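Local structure of carbonic anhydrase (Neosartorya fumigata, 6LAC) at residues Y9-P13 and E136-L140; V29-S35 and I52-L58. The protein probably catalyses the reversible hydration of carbon dioxide to hydrogencarbonate and a proton, as a beta-class carbonic anhydrase with one zinc ion per subunit. The protein carries 1 engineered substitution. All blocks are in the same frame, centred on the assembly; numbering follows the deposited sequence.

Contact 1 (Y9-P13 and E136-L140); sequences YQLQP and ELNVL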
loop_
_atom_site.group_PDB
_atom_site.type_symbol
_atom_site.label_atom_id
_atom_site.label_comp_id
_atom_site.label_asym_id
_atom_site.label_seq_id
_atom_site.Cartn_x
_atom_site.Cartn_y
_atom_site.Cartn_z
ATOM N N TYR A 9 3.879 -7.405 26.297
ATOM C CA TYR A 9 4.601 -6.536 25.309
ATOM C C TYR A 9 4.831 -5.158 25.926
ATOM O O TYR A 9 3.991 -4.752 26.738
ATOM C CB TYR A 9 3.814 -6.433 23.989
ATOM C CG TYR A 9 2.525 -5.617 23.962
ATOM C CD1 TYR A 9 1.274 -6.212 24.124
ATOM C CD2 TYR A 9 2.527 -4.259 23.655
ATOM C CE1 TYR A 9 0.086 -5.492 24.032
ATOM C CE2 TYR A 9 1.345 -3.526 23.555
ATOM C CZ TYR A 9 0.120 -4.141 23.739
ATOM O OH TYR A 9 -1.035 -3.420 23.682
ATOM N N GLN A 10 5.900 -4.452 25.566
ATOM C CA GLN A 10 6.055 -3.014 25.901
ATOM C C GLN A 10 6.314 -2.185 24.636
ATOM O O GLN A 10 6.707 -2.776 23.605
ATOM C CB GLN A 10 7.137 -2.834 26.968
ATOM C CG GLN A 10 8.560 -2.912 26.441
ATOM C CD GLN A 10 9.555 -3.043 27.570
ATOM O OE1 GLN A 10 10.664 -3.543 27.391
ATOM N NE2 GLN A 10 9.149 -2.606 28.752
ATOM N N LEU A 11 6.134 -0.865 24.732
ATOM C CA LEU A 11 6.345 0.124 23.652
ATOM C C LEU A 11 7.678 0.790 23.936
ATOM O O LEU A 11 7.815 1.404 25.040
ATOM C CB LEU A 11 5.240 1.187 23.636
ATOM C CG LEU A 11 3.878 0.785 23.084
ATOM C CD1 LEU A 11 3.965 0.486 21.601
ATOM C CD2 LEU A 11 3.322 -0.399 23.843
ATOM N N GLN A 12 8.628 0.676 23.022
ATOM C CA GLN A 12 9.953 1.324 23.162
ATOM C C GLN A 12 10.057 2.401 22.105
ATOM O O GLN A 12 10.013 2.087 20.912
ATOM C CB GLN A 12 11.079 0.302 23.020
ATOM C CG GLN A 12 12.455 0.948 22.912
ATOM C CD GLN A 12 13.565 -0.023 23.233
ATOM O OE1 GLN A 12 13.694 -0.505 24.357
ATOM N NE2 GLN A 12 14.357 -0.353 22.227
ATOM N N PRO A 13 10.186 3.689 22.499
ATOM C CA PRO A 13 10.415 4.766 21.545
ATOM C C PRO A 13 11.596 4.421 20.633
ATOM O O PRO A 13 12.609 3.986 21.165
ATOM C CB PRO A 13 10.725 5.997 22.426
ATOM C CG PRO A 13 10.081 5.664 23.752
ATOM C CD PRO A 13 10.144 4.162 23.898
ATOM N N GLU A 136 -2.396 -1.564 18.829
ATOM C CA GLU A 136 -1.182 -2.284 19.288
ATOM C C GLU A 136 -1.401 -3.781 19.172
ATOM O O GLU A 136 -0.489 -4.514 18.724
ATOM C CB GLU A 136 -0.863 -1.904 20.745
ATOM C CG GLU A 136 -0.498 -0.448 20.925
ATOM C CD GLU A 136 -0.537 0.099 22.341
ATOM O OE1 GLU A 136 -0.856 -0.703 23.235
ATOM O OE2 GLU A 136 -0.286 1.324 22.511
ATOM N N LEU A 137 -2.537 -4.260 19.636
ATOM C CA LEU A 137 -2.839 -5.692 19.613
ATOM C C LEU A 137 -2.847 -6.176 18.178
ATOM O O LEU A 137 -2.458 -7.319 17.898
ATOM C CB LEU A 137 -4.145 -6.008 20.345
ATOM C CG LEU A 137 -4.078 -5.836 21.873
ATOM C CD1 LEU A 137 -5.468 -5.703 22.431
ATOM C CD2 LEU A 137 -3.367 -7.019 22.514
ATOM N N ASN A 138 -3.421 -5.401 17.257
ATOM C CA ASN A 138 -3.456 -5.806 15.837
ATOM C C ASN A 138 -2.018 -5.959 15.331
ATOM O O ASN A 138 -1.745 -6.911 14.618
ATOM C CB ASN A 138 -4.293 -4.829 15.041
ATOM C CG ASN A 138 -4.425 -5.194 13.597
ATOM O OD1 ASN A 138 -4.820 -6.312 13.299
ATOM N ND2 ASN A 138 -4.090 -4.227 12.733
ATOM N N VAL A 139 -1.151 -5.016 15.636
ATOM C CA VAL A 139 0.275 -5.149 15.199
ATOM C C VAL A 139 0.860 -6.438 15.765
ATOM O O VAL A 139 1.418 -7.231 14.987
ATOM C CB VAL A 139 1.125 -3.948 15.601
ATOM C CG1 VAL A 139 2.581 -4.201 15.245
ATOM C CG2 VAL A 139 0.649 -2.663 14.910
ATOM N N LEU A 140 0.653 -6.706 17.042
ATOM C CA LEU A 140 1.262 -7.919 17.651
ATOM C C LEU A 140 0.716 -9.143 16.964
ATOM O O LEU A 140 1.501 -10.057 16.652
ATOM C CB LEU A 140 0.942 -7.920 19.128
ATOM C CG LEU A 140 1.723 -6.940 19.988
ATOM C CD1 LEU A 140 1.124 -6.918 21.392
ATOM C CD2 LEU A 140 3.205 -7.277 20.028
#
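An edge strand of the sheet, at the N-terminal end of the ordered chain, packs against helix 127-148 through a tyrosine-glutamate hydrogen bond. The segment 9-13 carries strand 11-13, and its backbone stays well away from the helix: the CA atoms of L11 and E136 are 9.0 Å apart. Y9 therefore spans the gap with its side chain, the CA-to-CB bond pointing toward the helix. At the far end of the ring, Y9 OH donates a hydrogen bond to E136 OE1 (2.8 Å), an oxygen that lies at the ring edge. E136, L137 and L140 form one patch of helix surface; E136 and L137, adjacent in sequence, both reach the ring end of Y9, and L140 lies to one side of the ring. Strand 11-13 is an outermost strand of the mixed sheet within this chain and runs antiparallel to strand 174-178, whose L178 touches both Y9 and L11. The other carboxylate oxygen of E136, OE2, is hydrogen-bonded to Y90, which follows the zinc ligand H89 in sequence. Apolar packing joins Y9 CE1 to L137 CD2 at 4.1 Å, while L11 CD2 makes a plain van der Waals approach to E136 CD (4.2 Å).

Contact 2 (V29-S35 and I52-L58); sequences VLWIGCS and IFEYRSL. With ZN (zinc ion), chain C.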
loop_
_atom_site.group_PDB
_atom_site.type_symbol
_atom_site.label_atom_id
_atom_site.label_comp_id
_atom_site.label_asym_id
_atom_site.label_seq_id
_atom_site.Cartn_x
_atom_site.Cartn_y
_atom_site.Cartn_z
ATOM N N VAL A 29 13.624 -3.091 2.852
ATOM C CA VAL A 29 12.776 -3.560 3.968
ATOM C C VAL A 29 11.337 -3.581 3.471
ATOM O O VAL A 29 10.890 -2.563 2.880
ATOM C CB VAL A 29 12.942 -2.639 5.189
ATOM C CG1 VAL A 29 11.999 -3.039 6.294
ATOM C CG2 VAL A 29 14.417 -2.572 5.639
ATOM N N LEU A 30 10.625 -4.670 3.701
ATOM C CA LEU A 30 9.171 -4.704 3.389
ATOM C C LEU A 30 8.483 -4.007 4.543
ATOM O O LEU A 30 8.512 -4.483 5.698
ATOM C CB LEU A 30 8.707 -6.142 3.232
ATOM C CG LEU A 30 7.189 -6.350 3.195
ATOM C CD1 LEU A 30 6.527 -5.573 2.053
ATOM C CD2 LEU A 30 6.857 -7.799 3.113
ATOM N N TRP A 31 7.840 -2.883 4.238
ATOM C CA TRP A 31 7.132 -2.021 5.214
ATOM C C TRP A 31 5.648 -2.240 5.004
ATOM O O TRP A 31 5.165 -1.846 3.907
ATOM C CB TRP A 31 7.531 -0.571 5.035
ATOM C CG TRP A 31 7.016 0.321 6.109
ATOM C CD1 TRP A 31 5.793 0.917 6.223
ATOM C CD2 TRP A 31 7.755 0.708 7.266
ATOM N NE1 TRP A 31 5.718 1.607 7.400
ATOM C CE2 TRP A 31 6.912 1.515 8.053
ATOM C CE3 TRP A 31 9.035 0.429 7.734
ATOM C CZ2 TRP A 31 7.336 2.056 9.283
ATOM C CZ3 TRP A 31 9.443 0.967 8.926
ATOM C CH2 TRP A 31 8.615 1.760 9.679
ATOM N N ILE A 32 4.929 -2.798 5.934
ATOM C CA ILE A 32 3.474 -3.058 5.864
ATOM C C ILE A 32 2.789 -2.048 6.742
ATOM O O ILE A 32 2.961 -2.086 7.954
ATOM C CB ILE A 32 3.135 -4.476 6.252
ATOM C CG1 ILE A 32 3.835 -5.461 5.320
ATOM C CG2 ILE A 32 1.633 -4.694 6.273
ATOM C CD1 ILE A 32 3.859 -6.894 5.814
ATOM N N GLY A 33 2.075 -1.119 6.143
ATOM C CA GLY A 33 1.385 -0.036 6.829
ATOM C C GLY A 33 -0.076 -0.046 6.434
ATOM O O GLY A 33 -0.570 -0.827 5.603
ATOM N N CYS A 34 -0.816 0.860 7.049
ATOM C CA CYS A 34 -2.286 0.993 6.862
ATOM C C CYS A 34 -2.641 2.128 5.903
ATOM O O CYS A 34 -2.072 3.226 5.927
ATOM C CB CYS A 34 -2.975 1.237 8.184
ATOM S SG CYS A 34 -4.781 1.363 8.022
ATOM N N SER A 35 -3.608 1.828 5.045
ATOM C CA SER A 35 -4.129 2.792 4.054
ATOM C C SER A 35 -4.617 4.113 4.659
ATOM O O SER A 35 -4.542 5.113 3.920
ATOM C CB SER A 35 -5.218 2.149 3.289
ATOM O OG SER A 35 -4.741 1.013 2.564
ATOM N N ILE A 52 12.791 1.404 1.155
ATOM C CA ILE A 52 11.432 0.984 1.565
ATOM C C ILE A 52 10.739 0.309 0.374
ATOM O O ILE A 52 10.632 0.908 -0.681
ATOM C CB ILE A 52 10.616 2.161 2.122
ATOM C CG1 ILE A 52 11.321 2.852 3.314
ATOM C CG2 ILE A 52 9.196 1.706 2.504
ATOM C CD1 ILE A 52 10.608 4.114 3.843
ATOM N N PHE A 53 10.259 -0.895 0.587
ATOM C CA PHE A 53 9.378 -1.600 -0.344
ATOM C C PHE A 53 8.057 -1.663 0.412
ATOM O O PHE A 53 7.936 -2.387 1.397
ATOM C CB PHE A 53 9.995 -2.960 -0.689
ATOM C CG PHE A 53 9.159 -3.731 -1.661
ATOM C CD1 PHE A 53 9.175 -3.394 -2.997
ATOM C CD2 PHE A 53 8.378 -4.788 -1.237
ATOM C CE1 PHE A 53 8.366 -4.090 -3.876
ATOM C CE2 PHE A 53 7.549 -5.460 -2.138
ATOM C CZ PHE A 53 7.561 -5.098 -3.447
ATOM N N GLU A 54 7.096 -0.844 -0.008
ATOM C CA GLU A 54 5.941 -0.508 0.846
ATOM C C GLU A 54 4.705 -1.267 0.384
ATOM O O GLU A 54 4.299 -1.070 -0.794
ATOM C CB GLU A 54 5.772 0.999 0.801
ATOM C CG GLU A 54 4.671 1.519 1.697
ATOM C CD GLU A 54 4.525 3.040 1.690
ATOM O OE1 GLU A 54 5.070 3.663 0.771
ATOM O OE2 GLU A 54 3.796 3.562 2.560
ATOM N N TYR A 55 4.058 -1.983 1.282
ATOM C CA TYR A 55 2.745 -2.587 1.031
ATOM C C TYR A 55 1.807 -1.909 1.998
ATOM O O TYR A 55 1.968 -2.001 3.224
ATOM C CB TYR A 55 2.767 -4.112 1.249
ATOM C CG TYR A 55 1.441 -4.762 0.925
ATOM C CD1 TYR A 55 0.920 -4.653 -0.364
ATOM C CD2 TYR A 55 0.658 -5.378 1.872
ATOM C CE1 TYR A 55 -0.326 -5.149 -0.719
ATOM C CE2 TYR A 55 -0.595 -5.890 1.526
ATOM C CZ TYR A 55 -1.088 -5.753 0.239
ATOM O OH TYR A 55 -2.359 -6.127 -0.162
ATOM N N ARG A 56 0.848 -1.155 1.473
ATOM C CA ARG A 56 -0.064 -0.364 2.329
ATOM C C ARG A 56 -1.473 -0.815 2.080
ATOM O O ARG A 56 -1.957 -0.725 0.945
ATOM C CB ARG A 56 0.158 1.123 2.161
ATOM C CG ARG A 56 -0.616 1.916 3.207
ATOM C CD ARG A 56 -0.074 3.325 3.282
ATOM N NE ARG A 56 1.302 3.423 3.767
ATOM C CZ ARG A 56 1.704 3.468 5.029
ATOM N NH1 ARG A 56 0.853 3.433 6.024
ATOM N NH2 ARG A 56 3.008 3.500 5.268
ATOM N N SER A 57 -2.132 -1.312 3.125
ATOM C CA SER A 57 -3.334 -2.146 3.049
ATOM C C SER A 57 -4.316 -1.784 4.121
ATOM O O SER A 57 -3.964 -1.114 5.096
ATOM C CB SER A 57 -2.882 -3.614 3.313
ATOM O OG SER A 57 -2.368 -3.832 4.631
ATOM N N LEU A 58 -5.487 -2.379 4.061
ATOM C CA LEU A 58 -6.486 -2.166 5.121
ATOM C C LEU A 58 -5.942 -2.654 6.456
ATOM O O LEU A 58 -5.633 -3.839 6.589
ATOM C CB LEU A 58 -7.761 -2.926 4.796
ATOM C CG LEU A 58 -8.517 -2.513 3.536
ATOM C CD1 LEU A 58 -9.642 -3.493 3.260
ATOM C CD2 LEU A 58 -9.045 -1.091 3.690
HETATM ZN ZN ZN C . -5.244 2.678 9.789
#
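Side chains alternate between the two faces of this in-register parallel strand pair. L30, I32, F53 and Y55 share one face, where L30, with chi1 t and chi2 p, brings CD1 within 3.9 Å of F53 CD2 and 4.1 Å of Y55 CB; helix 66-77 covers L30 and Y55. W31, E54 and R56 lie on the other. The m chi3 of R56 folds its guanidinium back over G33: NE and NH2 each lie 2.8 Å from E54 OE2 in a salt bridge, and NH1 donates to C34 O (2.9 Å). An ideal CB on G33 would clash with R56 NH1. The backbone ladder, from F53 N to V29 O (2.9 Å) through S35 N to S57 O (3.0 Å), belongs to the parallel core of the beta-carbonic anhydrase sheet. At its C-terminal end C34, with chi1 t, places SG 2.2 Å from zinc, which D36, H89 and C92 also bind. Across the dimer interface, S35 OG hydrogen-bonds E54 O of the second subunit, and the two Y55 hydroxyls hydrogen-bond each other.

Both contacts reach the same mixed sheet, but at its two extremes: strand 11-13 in contact 1 and strand 52-57 in contact 2 are its outermost strands within the chain. Contact 1 is a surface contact between the N-terminal segment leading into strand 11-13 and helix 127-148, resting on a few side chains, and the second subunit does not touch it. Contact 2 is buried, joins neighbouring strands through backbone hydrogen bonds, and lines the subunit interface. It buries 663 Å² against 246 Å² in contact 1. Their centres are about 17 Å apart, on opposite sides of the chain's centre. Contact 2 supplies a zinc ligand, whereas the E136 side chain stays about 13 Å from the metal.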